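Ornithine aminotransferase (Plasmodium falciparum, PDB 3LG0) catalyses the pyridoxal-phosphate-dependent transfer of the delta-amino group of ornithine to 2-oxoglutarate, giving the semialdehyde of glutamate together with glutamate itself. Local coordinates at residues A[178-182]-A[209-215]; A[143-147]-A[200-206]; A[93-97]-A[303-308]; A[103-109]-A[272-278]. All coordinates share one frame; numbering follows the deposited sequence.

Interaction 1 (A[178-182]-A[209-215]); sequences PYDDL and IVPSDSY
Ser212 OG donates to OD1 of Asp180 at 2.7 Å, on the syn side of the carboxylate, while the backbone N of Ser212 reaches Asp180 OD2 at 2.8 Å from above the carboxylate plane. A single serine thus holds both oxygens and fixes the rotation of the group. Two beta turns meet here: a type II turn over 178-181, with Asp180 at positive phi, and a type I turn over 212-215, which leads into helix 215-226. Asp181, at the N-cap of helix 182-189, points away and caps Ala184 N.

Asp180 also lies on Tyr215: its CA sits over the ring centre, 3.5 Å from the centroid, a CH-pi contact. Tyr215 in turn directs an edge at the face of Tyr179, with centroids 5.5 Å apart and planes at 58°. With CG anti to its own N (chi1 -166°), Tyr179 reaches across to the other segment, and its hydroxyl bonds to Glu200 O. The side chains of Ile209 and Tyr179 slide past each other in opposite directions, with Ile209 CG2 3.9 Å from Tyr179 CD2. The contact lies at the surface and joins the starts of two helices that follow sheet strands. Leu182 CD2 packs 3.7 Å from Tyr215 CD1.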
loop_
_atom_site.group_PDB
_atom_site.type_symbol
_atom_site.label_atom_id
_atom_site.label_comp_id
_atom_site.label_asym_id
_atom_site.label_seq_id
_atom_site.Cartn_x
_atom_site.Cartn_y
_atom_site.Cartn_z
ATOM N N PRO A 178 -14.184 12.474 -23.163
ATOM C CA PRO A 178 -12.861 12.601 -23.777
ATOM C C PRO A 178 -12.033 13.659 -23.064
ATOM O O PRO A 178 -12.586 14.632 -22.555
ATOM C CB PRO A 178 -13.182 13.067 -25.204
ATOM C CG PRO A 178 -14.579 12.593 -25.448
ATOM C CD PRO A 178 -15.275 12.714 -24.123
ATOM N N TYR A 179 -10.719 13.456 -23.035
ATOM C CA TYR A 179 -9.780 14.422 -22.498
ATOM C C TYR A 179 -9.738 15.676 -23.368
ATOM O O TYR A 179 -9.900 15.599 -24.584
ATOM C CB TYR A 179 -8.376 13.798 -22.459
ATOM C CG TYR A 179 -7.368 14.557 -21.613
ATOM C CD1 TYR A 179 -7.499 14.618 -20.227
ATOM C CD2 TYR A 179 -6.282 15.176 -22.191
ATOM C CE1 TYR A 179 -6.585 15.305 -19.452
ATOM C CE2 TYR A 179 -5.363 15.853 -21.427
ATOM C CZ TYR A 179 -5.518 15.919 -20.058
ATOM O OH TYR A 179 -4.593 16.598 -19.289
ATOM N N ASP A 180 -9.508 16.823 -22.737
ATOM C CA ASP A 180 -9.269 18.075 -23.452
ATOM C C ASP A 180 -10.471 18.513 -24.292
ATOM O O ASP A 180 -10.313 19.205 -25.301
ATOM C CB ASP A 180 -8.039 17.953 -24.346
ATOM C CG ASP A 180 -7.403 19.298 -24.650
ATOM O OD1 ASP A 180 -7.950 20.334 -24.220
ATOM O OD2 ASP A 180 -6.341 19.324 -25.309
ATOM N N ASP A 181 -11.664 18.100 -23.866
ATOM C CA ASP A 181 -12.901 18.431 -24.556
ATOM C C ASP A 181 -13.889 19.130 -23.613
ATOM O O ASP A 181 -14.706 18.474 -22.964
ATOM C CB ASP A 181 -13.521 17.159 -25.135
ATOM C CG ASP A 181 -14.779 17.429 -25.945
ATOM O OD1 ASP A 181 -15.266 18.581 -25.926
ATOM O OD2 ASP A 181 -15.283 16.484 -26.600
ATOM N N LEU A 182 -13.810 20.459 -23.547
ATOM C CA LEU A 182 -14.672 21.243 -22.656
ATOM C C LEU A 182 -16.163 21.074 -22.960
ATOM O O LEU A 182 -17.006 21.168 -22.063
ATOM C CB LEU A 182 -14.287 22.719 -22.709
ATOM C CG LEU A 182 -12.939 23.066 -22.082
ATOM C CD1 LEU A 182 -12.549 24.483 -22.406
ATOM C CD2 LEU A 182 -12.989 22.860 -20.582
ATOM N N ILE A 209 -0.409 12.650 -22.723
ATOM C CA ILE A 209 -1.244 13.583 -23.463
ATOM C C ILE A 209 -1.341 14.926 -22.745
ATOM O O ILE A 209 -1.935 15.024 -21.675
ATOM C CB ILE A 209 -2.656 13.039 -23.670
ATOM C CG1 ILE A 209 -2.602 11.637 -24.276
ATOM C CG2 ILE A 209 -3.453 13.985 -24.559
ATOM C CD1 ILE A 209 -1.806 11.574 -25.556
ATOM N N VAL A 210 -0.752 15.955 -23.350
ATOM C CA VAL A 210 -0.778 17.315 -22.826
ATOM C C VAL A 210 -2.051 18.056 -23.268
ATOM O O VAL A 210 -2.448 17.983 -24.433
ATOM C CB VAL A 210 0.466 18.101 -23.301
ATOM C CG1 VAL A 210 0.510 19.478 -22.666
ATOM C CG2 VAL A 210 1.749 17.330 -22.966
ATOM N N PRO A 211 -2.698 18.777 -22.339
ATOM C CA PRO A 211 -3.945 19.460 -22.703
ATOM C C PRO A 211 -3.675 20.784 -23.425
ATOM O O PRO A 211 -2.621 21.384 -23.218
ATOM C CB PRO A 211 -4.599 19.752 -21.339
ATOM C CG PRO A 211 -3.551 19.449 -20.293
ATOM C CD PRO A 211 -2.253 19.146 -20.989
ATOM N N SER A 212 -4.614 21.240 -24.248
ATOM C CA SER A 212 -4.561 22.612 -24.776
ATOM C C SER A 212 -4.561 23.618 -23.623
ATOM O O SER A 212 -5.204 23.384 -22.603
ATOM C CB SER A 212 -5.750 22.879 -25.695
ATOM O OG SER A 212 -6.969 22.682 -25.002
ATOM N N ASP A 213 -3.835 24.723 -23.777
ATOM C CA ASP A 213 -3.672 25.700 -22.694
ATOM C C ASP A 213 -5.001 26.212 -22.128
ATOM O O ASP A 213 -5.076 26.620 -20.964
ATOM C CB ASP A 213 -2.812 26.881 -23.154
ATOM C CG ASP A 213 -1.360 26.500 -23.342
ATOM O OD1 ASP A 213 -0.864 25.662 -22.561
ATOM O OD2 ASP A 213 -0.718 27.036 -24.270
ATOM N N SER A 214 -6.039 26.181 -22.956
ATOM C CA SER A 214 -7.348 26.668 -22.557
ATOM C C SER A 214 -8.095 25.705 -21.629
ATOM O O SER A 214 -8.940 26.131 -20.849
ATOM C CB SER A 214 -8.199 26.930 -23.800
ATOM O OG SER A 214 -8.460 25.721 -24.496
ATOM N N TYR A 215 -7.781 24.417 -21.720
ATOM C CA TYR A 215 -8.580 23.369 -21.089
ATOM C C TYR A 215 -8.822 23.550 -19.589
ATOM O O TYR A 215 -9.969 23.632 -19.145
ATOM C CB TYR A 215 -7.947 22.007 -21.347
ATOM C CG TYR A 215 -8.766 20.840 -20.872
ATOM C CD1 TYR A 215 -10.077 20.675 -21.294
ATOM C CD2 TYR A 215 -8.224 19.886 -20.018
ATOM C CE1 TYR A 215 -10.838 19.592 -20.867
ATOM C CE2 TYR A 215 -8.972 18.799 -19.595
ATOM C CZ TYR A 215 -10.276 18.657 -20.024
ATOM O OH TYR A 215 -11.031 17.579 -19.618
#

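Interaction 2 (A[143-147]-A[200-206]); sequences CNNNF and EPVQGEA
Two side-chain amides, those of Asn146 and Gln203, slide past each other in opposite directions with their planes 37° apart, and the carboxylate of Glu200 meets the Asn146 amide at 29° between planes. Gln203 passes along Asn146 CB; its NE2 is modelled so close to that carbon that the detail is doubtful. On the oxygen side, Ala206 N donates to Asn146 OD1 at 3.3 Å, in the carbonyl plane and on a lone pair. On the nitrogen side, Asn146 ND2 points to Glu200 OE2, toward its anti lone pair, though the modelled separation is too short to trust. Asn146 reaches over because its CG is anti to the backbone N (chi1 178°).

Glu200 OE2 also accepts the backbone N of Gly204 at 3.2 Å along an almost straight bond, so the segment 200-206 curls around its own glutamate. That segment follows strand 194-199, an interior strand of the large sheet. Glu200 touches Asp233, and its side chain lies about 9 Å from that of Lys262, the probable cofactor lysine. The model breaks after Phe147, losing the probable reversible disulfide cysteines Cys154 and Cys163. The polar pattern is consistent with the modelled Asn146 amide, oxygen on the Ala206 N-H and nitrogen facing the Glu200 carboxylate.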
loop_
_atom_site.group_PDB
_atom_site.type_symbol
_atom_site.label_atom_id
_atom_site.label_comp_id
_atom_site.label_asym_id
_atom_site.label_seq_id
_atom_site.Cartn_x
_atom_site.Cartn_y
_atom_site.Cartn_z
ATOM N N CYS A 143 -11.878 10.935 -17.271
ATOM C CA CYS A 143 -11.537 10.959 -18.683
ATOM C C CYS A 143 -11.354 9.580 -19.270
ATOM O O CYS A 143 -11.081 8.615 -18.557
ATOM C CB CYS A 143 -10.332 11.824 -18.946
ATOM S SG CYS A 143 -10.749 13.519 -18.707
ATOM N N ASN A 144 -11.478 9.521 -20.591
ATOM C CA ASN A 144 -11.739 8.279 -21.305
ATOM C C ASN A 144 -10.611 7.249 -21.344
ATOM O O ASN A 144 -10.795 6.100 -20.929
ATOM C CB ASN A 144 -12.208 8.594 -22.728
ATOM C CG ASN A 144 -13.463 7.840 -23.098
ATOM O OD1 ASN A 144 -13.632 6.680 -22.729
ATOM N ND2 ASN A 144 -14.363 8.501 -23.817
ATOM N N ASN A 145 -9.450 7.647 -21.849
ATOM C CA ASN A 145 -8.409 6.665 -22.154
ATOM C C ASN A 145 -7.444 6.449 -21.011
ATOM O O ASN A 145 -6.644 5.515 -21.017
ATOM C CB ASN A 145 -7.632 7.069 -23.411
ATOM C CG ASN A 145 -8.392 6.771 -24.688
ATOM O OD1 ASN A 145 -9.225 5.865 -24.728
ATOM N ND2 ASN A 145 -8.103 7.527 -25.742
ATOM N N ASN A 146 -7.523 7.322 -20.021
ATOM C CA ASN A 146 -6.512 7.352 -18.991
ATOM C C ASN A 146 -7.055 7.037 -17.601
ATOM O O ASN A 146 -6.723 6.004 -17.015
ATOM C CB ASN A 146 -5.817 8.709 -19.013
ATOM C CG ASN A 146 -4.771 8.842 -17.944
ATOM O OD1 ASN A 146 -3.597 8.549 -18.181
ATOM N ND2 ASN A 146 -5.186 9.283 -16.749
ATOM N N PHE A 147 -7.885 7.929 -17.072
ATOM C CA PHE A 147 -8.423 7.730 -15.734
ATOM C C PHE A 147 -9.889 7.322 -15.803
ATOM O O PHE A 147 -10.391 6.639 -14.911
ATOM C CB PHE A 147 -8.241 8.989 -14.867
ATOM C CG PHE A 147 -8.033 8.695 -13.398
ATOM C CD1 PHE A 147 -6.808 8.223 -12.932
ATOM C CD2 PHE A 147 -9.062 8.887 -12.483
ATOM C CE1 PHE A 147 -6.619 7.940 -11.583
ATOM C CE2 PHE A 147 -8.878 8.611 -11.130
ATOM C CZ PHE A 147 -7.655 8.142 -10.680
ATOM N N GLU A 200 -6.307 14.264 -14.683
ATOM C CA GLU A 200 -4.858 14.425 -14.637
ATOM C C GLU A 200 -4.420 15.651 -15.439
ATOM O O GLU A 200 -4.887 15.846 -16.553
ATOM C CB GLU A 200 -4.200 13.201 -15.269
ATOM C CG GLU A 200 -3.850 12.054 -14.339
ATOM C CD GLU A 200 -2.742 11.174 -14.928
ATOM O OE1 GLU A 200 -1.538 11.327 -14.544
ATOM O OE2 GLU A 200 -3.085 10.359 -15.816
ATOM N N PRO A 201 -3.502 16.468 -14.885
ATOM C CA PRO A 201 -3.003 17.678 -15.558
ATOM C C PRO A 201 -2.329 17.354 -16.894
ATOM O O PRO A 201 -2.416 18.144 -17.847
ATOM C CB PRO A 201 -2.002 18.256 -14.562
ATOM C CG PRO A 201 -2.467 17.750 -13.240
ATOM C CD PRO A 201 -3.003 16.363 -13.503
ATOM N N VAL A 202 -1.633 16.222 -16.948
ATOM C CA VAL A 202 -1.314 15.570 -18.225
ATOM C C VAL A 202 -1.529 14.062 -18.102
ATOM O O VAL A 202 -1.196 13.455 -17.080
ATOM C CB VAL A 202 0.079 15.960 -18.823
ATOM C CG1 VAL A 202 0.853 16.919 -17.914
ATOM C CG2 VAL A 202 0.898 14.726 -19.209
ATOM N N GLN A 203 -2.153 13.479 -19.120
ATOM C CA GLN A 203 -2.507 12.072 -19.077
ATOM C C GLN A 203 -1.269 11.203 -19.205
ATOM O O GLN A 203 -0.550 11.300 -20.189
ATOM C CB GLN A 203 -3.509 11.730 -20.171
ATOM C CG GLN A 203 -4.930 12.176 -19.863
ATOM C CD GLN A 203 -5.933 11.505 -20.769
ATOM O OE1 GLN A 203 -5.705 11.374 -21.977
ATOM N NE2 GLN A 203 -7.043 11.061 -20.198
ATOM N N GLY A 204 -1.029 10.357 -18.208
ATOM C CA GLY A 204 0.167 9.537 -18.176
ATOM C C GLY A 204 -0.018 8.236 -18.927
ATOM O O GLY A 204 0.613 7.997 -19.963
ATOM N N GLU A 205 -0.896 7.396 -18.398
ATOM C CA GLU A 205 -1.162 6.084 -18.966
ATOM C C GLU A 205 -1.619 6.132 -20.430
ATOM O O GLU A 205 -1.407 5.180 -21.179
ATOM C CB GLU A 205 -2.173 5.319 -18.101
ATOM C CG GLU A 205 -2.436 3.877 -18.559
ATOM C CD GLU A 205 -1.190 2.986 -18.523
ATOM O OE1 GLU A 205 -1.209 1.908 -19.164
ATOM O OE2 GLU A 205 -0.195 3.361 -17.860
ATOM N N ALA A 206 -2.239 7.234 -20.846
ATOM C CA ALA A 206 -2.694 7.347 -22.229
ATOM C C ALA A 206 -1.533 7.629 -23.179
ATOM O O ALA A 206 -1.701 7.618 -24.395
ATOM C CB ALA A 206 -3.765 8.421 -22.371
#

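Interaction 3 (A[93-97]-A[303-308]); sequences CERYL and CVEALK
Leu97 CD2 presses on Leu307 CD1 at 3.4 Å, tighter than a usual methyl contact, the two side chains crossing at about a right angle. This is the dense, buried side of the packing between helices 88-101 and 297-312, whose segments run in roughly the same direction, 29° apart, with axes 10.1 Å from each other. Next to the leucines, Cys93 SG lies 3.9 Å from Cys303 SG, and Val304 CG2 approaches the backbone CA of Cys93 at 3.5 Å. Helix 88-101 lies on the face of the large sheet that carries Val106 and Met108, and its Glu94 and Arg95 touch the second subunit.

Tyr96 carries the looser side. Its CG is anti to the backbone N (chi1 178°), which sends the ring toward the other helix. Val304 CG1 sits over one face, somewhat toward the rim, 4.1 Å from the ring centroid. Leu307 CB comes 3.9 Å from Tyr96 CE2. Lys308, bent at its last torsion, brings NZ obliquely to within 3.7 Å of Tyr96 CE1, in the partly exposed part of the interface.

No hydrogen bond spans these segments. The helices are held by apolar and CH-pi packing, and the two buried sulfurs are much too far apart for a disulfide.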
loop_
_atom_site.group_PDB
_atom_site.type_symbol
_atom_site.label_atom_id
_atom_site.label_comp_id
_atom_site.label_asym_id
_atom_site.label_seq_id
_atom_site.Cartn_x
_atom_site.Cartn_y
_atom_site.Cartn_z
ATOM N N CYS A 93 4.269 16.135 9.691
ATOM C CA CYS A 93 4.028 15.970 8.253
ATOM C C CYS A 93 2.760 16.698 7.755
ATOM O O CYS A 93 2.806 17.428 6.771
ATOM C CB CYS A 93 3.979 14.473 7.883
ATOM S SG CYS A 93 3.809 14.146 6.102
ATOM N N GLU A 94 1.633 16.526 8.447
ATOM C CA GLU A 94 0.364 17.100 7.971
ATOM C C GLU A 94 0.401 18.616 7.923
ATOM O O GLU A 94 -0.082 19.234 6.960
ATOM C CB GLU A 94 -0.816 16.634 8.827
ATOM C CG GLU A 94 -1.055 15.141 8.782
ATOM C CD GLU A 94 -2.111 14.684 9.775
ATOM O OE1 GLU A 94 -2.308 15.373 10.799
ATOM O OE2 GLU A 94 -2.737 13.633 9.542
ATOM N N ARG A 95 0.970 19.206 8.973
ATOM C CA ARG A 95 1.167 20.651 9.041
ATOM C C ARG A 95 2.072 21.103 7.911
ATOM O O ARG A 95 1.751 22.043 7.202
ATOM C CB ARG A 95 1.774 21.044 10.388
ATOM C CG ARG A 95 1.970 22.539 10.578
ATOM C CD ARG A 95 2.370 22.853 12.008
ATOM N NE ARG A 95 3.590 22.156 12.405
ATOM C CZ ARG A 95 4.089 22.156 13.639
ATOM N NH1 ARG A 95 3.470 22.813 14.611
ATOM N NH2 ARG A 95 5.211 21.500 13.902
ATOM N N TYR A 96 3.206 20.428 7.745
ATOM C CA TYR A 96 4.124 20.745 6.650
ATOM C C TYR A 96 3.434 20.740 5.278
ATOM O O TYR A 96 3.553 21.702 4.520
ATOM C CB TYR A 96 5.334 19.801 6.645
ATOM C CG TYR A 96 6.261 20.082 5.496
ATOM C CD1 TYR A 96 7.294 21.006 5.618
ATOM C CD2 TYR A 96 6.083 19.455 4.271
ATOM C CE1 TYR A 96 8.129 21.292 4.549
ATOM C CE2 TYR A 96 6.915 19.727 3.203
ATOM C CZ TYR A 96 7.936 20.649 3.345
ATOM O OH TYR A 96 8.766 20.920 2.276
ATOM N N LEU A 97 2.693 19.677 4.961
ATOM C CA LEU A 97 2.110 19.559 3.618
ATOM C C LEU A 97 0.993 20.544 3.352
ATOM O O LEU A 97 0.874 21.054 2.242
ATOM C CB LEU A 97 1.568 18.149 3.350
ATOM C CG LEU A 97 2.550 17.015 3.087
ATOM C CD1 LEU A 97 1.777 15.704 2.997
ATOM C CD2 LEU A 97 3.342 17.263 1.819
ATOM N N CYS A 303 8.431 11.608 4.208
ATOM C CA CYS A 303 7.706 12.515 3.328
ATOM C C CYS A 303 8.161 13.982 3.459
ATOM O O CYS A 303 8.434 14.636 2.459
ATOM C CB CYS A 303 6.186 12.407 3.537
ATOM S SG CYS A 303 5.318 13.633 2.559
ATOM N N VAL A 304 8.232 14.502 4.682
ATOM C CA VAL A 304 8.709 15.867 4.879
ATOM C C VAL A 304 10.109 16.066 4.291
ATOM O O VAL A 304 10.357 17.023 3.573
ATOM C CB VAL A 304 8.710 16.277 6.370
ATOM C CG1 VAL A 304 9.318 17.686 6.537
ATOM C CG2 VAL A 304 7.287 16.242 6.932
ATOM N N GLU A 305 11.023 15.149 4.581
ATOM C CA GLU A 305 12.380 15.294 4.088
ATOM C C GLU A 305 12.457 15.197 2.565
ATOM O O GLU A 305 13.229 15.914 1.934
ATOM C CB GLU A 305 13.331 14.285 4.731
ATOM C CG GLU A 305 14.773 14.466 4.274
ATOM C CD GLU A 305 15.325 15.844 4.635
ATOM O OE1 GLU A 305 14.874 16.408 5.650
ATOM O OE2 GLU A 305 16.197 16.367 3.907
ATOM N N ALA A 306 11.654 14.322 1.974
ATOM C CA ALA A 306 11.666 14.158 0.528
ATOM C C ALA A 306 11.247 15.437 -0.186
ATOM O O ALA A 306 11.785 15.766 -1.238
ATOM C CB ALA A 306 10.772 12.977 0.115
ATOM N N LEU A 307 10.281 16.158 0.375
ATOM C CA LEU A 307 9.817 17.392 -0.246
ATOM C C LEU A 307 10.814 18.525 0.032
ATOM O O LEU A 307 11.044 19.388 -0.818
ATOM C CB LEU A 307 8.395 17.757 0.221
ATOM C CG LEU A 307 7.233 16.891 -0.297
ATOM C CD1 LEU A 307 5.930 17.663 -0.309
ATOM C CD2 LEU A 307 7.531 16.397 -1.694
ATOM N N LYS A 308 11.410 18.520 1.222
ATOM C CA LYS A 308 12.467 19.471 1.520
ATOM C C LYS A 308 13.614 19.346 0.517
ATOM O O LYS A 308 14.128 20.346 0.029
ATOM C CB LYS A 308 13.005 19.280 2.943
ATOM C CG LYS A 308 12.193 19.969 4.034
ATOM C CD LYS A 308 12.862 19.753 5.370
ATOM C CE LYS A 308 11.896 19.908 6.547
ATOM N NZ LYS A 308 11.216 21.237 6.591
#

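Interaction 4 (A[103-109]-A[272-278]); sequences YDKVLMM and SAILAND
At one edge of the seven-stranded sheet of the aminotransferase domain, within this chain, strand 105-109 pairs antiparallel with strand 272-276. Lys105 with Ala276, Leu107 with Ile274 and Met109 with Ser272 are the hydrogen-bonded pairs, each joined by two backbone bonds; Val106 with Leu275 and Met108 with Ala273 are the non-hydrogen-bonded ones.

Val106 and Leu275 lie side by side, pointing the same way, with Val106 CG2 3.6 Å from Leu275 CD2. Met108, folded at chi2 and chi3, lays SD 3.9 Å from Ala273 CB. This face takes helix 88-101, whereas Met109, Ser272 and Ile274 face helix 112-129. Ser272 OG bonds to Thr111 O, and the Ser272 side chain lies about 8 Å from that of Lys262, the probable cofactor lysine.

Beyond the Lys105-Ala276 pair, side chains join the bonding. Asp104 N donates to Asn277 OD1 at 2.9 Å in the carbonyl plane, and Asp104 OD2 accepts Asp278 N at 2.7 Å through its anti lone pair. Lys105 NZ makes a salt bridge to Asp278 OD1 at 2.8 Å and also bonds Thr19 O of the second subunit; it may offset the nearness of the two aspartates. Tyr103 lies across Leu275 CB, its hydroxyl bonded to Pro255 O. A mainly parallel sheet with one antiparallel strand, here 272-276, next to its edge is the hallmark of fold-type I pyridoxal-phosphate enzymes.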
loop_
_atom_site.group_PDB
_atom_site.type_symbol
_atom_site.label_atom_id
_atom_site.label_comp_id
_atom_site.label_asym_id
_atom_site.label_seq_id
_atom_site.Cartn_x
_atom_site.Cartn_y
_atom_site.Cartn_z
ATOM N N TYR A 103 -3.719 23.997 1.541
ATOM C CA TYR A 103 -5.019 23.392 1.791
ATOM C C TYR A 103 -5.196 23.237 3.292
ATOM O O TYR A 103 -4.205 23.122 4.032
ATOM C CB TYR A 103 -5.142 22.044 1.065
ATOM C CG TYR A 103 -5.301 22.203 -0.424
ATOM C CD1 TYR A 103 -6.560 22.218 -1.008
ATOM C CD2 TYR A 103 -4.195 22.356 -1.247
ATOM C CE1 TYR A 103 -6.709 22.374 -2.387
ATOM C CE2 TYR A 103 -4.331 22.511 -2.631
ATOM C CZ TYR A 103 -5.594 22.524 -3.191
ATOM O OH TYR A 103 -5.748 22.685 -4.553
ATOM N N ASP A 104 -6.452 23.250 3.739
ATOM C CA ASP A 104 -6.761 23.109 5.162
ATOM C C ASP A 104 -6.240 21.785 5.706
ATOM O O ASP A 104 -5.623 21.747 6.766
ATOM C CB ASP A 104 -8.267 23.191 5.416
ATOM C CG ASP A 104 -8.840 24.561 5.118
ATOM O OD1 ASP A 104 -8.108 25.549 5.215
ATOM O OD2 ASP A 104 -10.030 24.649 4.786
ATOM N N LYS A 105 -6.491 20.702 4.972
ATOM C CA LYS A 105 -6.252 19.375 5.513
ATOM C C LYS A 105 -5.601 18.392 4.543
ATOM O O LYS A 105 -5.657 18.554 3.327
ATOM C CB LYS A 105 -7.557 18.812 6.089
ATOM C CG LYS A 105 -7.872 19.365 7.489
ATOM C CD LYS A 105 -9.185 18.832 8.044
ATOM C CE LYS A 105 -9.355 19.209 9.510
ATOM N NZ LYS A 105 -9.073 20.663 9.700
ATOM N N VAL A 106 -4.956 17.378 5.106
ATOM C CA VAL A 106 -4.378 16.311 4.317
ATOM C C VAL A 106 -4.690 14.962 4.965
ATOM O O VAL A 106 -4.859 14.854 6.187
ATOM C CB VAL A 106 -2.844 16.496 4.137
ATOM C CG1 VAL A 106 -2.118 16.205 5.422
ATOM C CG2 VAL A 106 -2.305 15.593 3.005
ATOM N N LEU A 107 -4.776 13.941 4.120
ATOM C CA LEU A 107 -5.015 12.567 4.542
ATOM C C LEU A 107 -3.915 11.703 3.940
ATOM O O LEU A 107 -3.788 11.640 2.712
ATOM C CB LEU A 107 -6.404 12.141 4.055
ATOM C CG LEU A 107 -6.918 10.701 4.012
ATOM C CD1 LEU A 107 -6.314 9.797 5.065
ATOM C CD2 LEU A 107 -8.445 10.754 4.136
ATOM N N MET A 108 -3.104 11.072 4.797
ATOM C CA MET A 108 -1.957 10.269 4.343
ATOM C C MET A 108 -2.343 8.811 4.133
ATOM O O MET A 108 -2.974 8.206 4.989
ATOM C CB MET A 108 -0.792 10.301 5.355
ATOM C CG MET A 108 -0.282 11.671 5.736
ATOM S SD MET A 108 0.262 12.661 4.335
ATOM C CE MET A 108 1.802 11.845 3.909
ATOM N N MET A 109 -1.905 8.237 3.016
ATOM C CA MET A 109 -2.111 6.814 2.770
ATOM C C MET A 109 -0.838 6.182 2.202
ATOM O O MET A 109 0.218 6.804 2.180
ATOM C CB MET A 109 -3.291 6.643 1.818
ATOM C CG MET A 109 -4.005 7.959 1.597
ATOM S SD MET A 109 -5.628 7.767 0.894
ATOM C CE MET A 109 -6.204 6.537 2.076
ATOM N N SER A 272 1.155 8.222 -0.173
ATOM C CA SER A 272 0.281 9.008 -1.019
ATOM C C SER A 272 -0.526 9.921 -0.101
ATOM O O SER A 272 -0.511 9.752 1.127
ATOM C CB SER A 272 -0.632 8.088 -1.838
ATOM O OG SER A 272 -1.580 7.481 -0.993
ATOM N N ALA A 273 -1.232 10.877 -0.686
ATOM C CA ALA A 273 -1.979 11.860 0.103
ATOM C C ALA A 273 -3.125 12.495 -0.681
ATOM O O ALA A 273 -3.058 12.649 -1.901
ATOM C CB ALA A 273 -1.025 12.979 0.628
ATOM N N ILE A 274 -4.158 12.889 0.052
ATOM C CA ILE A 274 -5.197 13.718 -0.483
ATOM C C ILE A 274 -5.193 15.056 0.269
ATOM O O ILE A 274 -5.158 15.092 1.501
ATOM C CB ILE A 274 -6.564 13.034 -0.367
ATOM C CG1 ILE A 274 -6.639 11.841 -1.312
ATOM C CG2 ILE A 274 -7.673 13.994 -0.714
ATOM C CD1 ILE A 274 -7.839 10.930 -1.032
ATOM N N LEU A 275 -5.218 16.158 -0.477
ATOM C CA LEU A 275 -5.303 17.486 0.133
ATOM C C LEU A 275 -6.625 18.109 -0.251
ATOM O O LEU A 275 -7.044 18.044 -1.413
ATOM C CB LEU A 275 -4.193 18.400 -0.369
ATOM C CG LEU A 275 -2.753 18.065 -0.043
ATOM C CD1 LEU A 275 -1.875 18.536 -1.207
ATOM C CD2 LEU A 275 -2.340 18.731 1.262
ATOM N N ALA A 276 -7.271 18.737 0.718
ATOM C CA ALA A 276 -8.558 19.368 0.477
ATOM C C ALA A 276 -8.823 20.349 1.613
ATOM O O ALA A 276 -8.185 20.276 2.665
ATOM C CB ALA A 276 -9.660 18.304 0.397
ATOM N N ASN A 277 -9.751 21.272 1.400
ATOM C CA ASN A 277 -10.119 22.208 2.460
ATOM C C ASN A 277 -11.176 21.630 3.387
ATOM O O ASN A 277 -11.770 20.604 3.076
ATOM C CB ASN A 277 -10.589 23.527 1.860
ATOM C CG ASN A 277 -9.462 24.314 1.268
ATOM O OD1 ASN A 277 -8.349 24.325 1.799
ATOM N ND2 ASN A 277 -9.733 24.983 0.155
ATOM N N ASP A 278 -11.415 22.303 4.510
ATOM C CA ASP A 278 -12.370 21.816 5.523
ATOM C C ASP A 278 -13.767 21.461 4.997
ATOM O O ASP A 278 -14.328 20.440 5.387
ATOM C CB ASP A 278 -12.472 22.786 6.695
ATOM C CG ASP A 278 -11.296 22.678 7.641
ATOM O OD1 ASP A 278 -10.606 21.644 7.614
ATOM O OD2 ASP A 278 -11.062 23.621 8.421
#

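Overall arrangement
Following the chain from the N terminus, interaction 3 opens first, at helix 88-101, and closes last, when helix 297-312 returns to it. Inside that long loop, interaction 4 joins the next strand, 105-109, to 272-276. Interactions 1 and 2 are nested within both, and they cross: 143-147 pairs with 200-206, while 178-182, between them in the chain, pairs with 209-215. The contacts form two clusters. Interactions 3 and 4 touch where helix 88-101 lies on strand 105-109, at one edge of the large sheet beside the second subunit. Interactions 1 and 2 touch near the other edge, with the backbones of Ile209 and Gln203 bonded; centres of interactions 1 and 3 are about 31 Å apart.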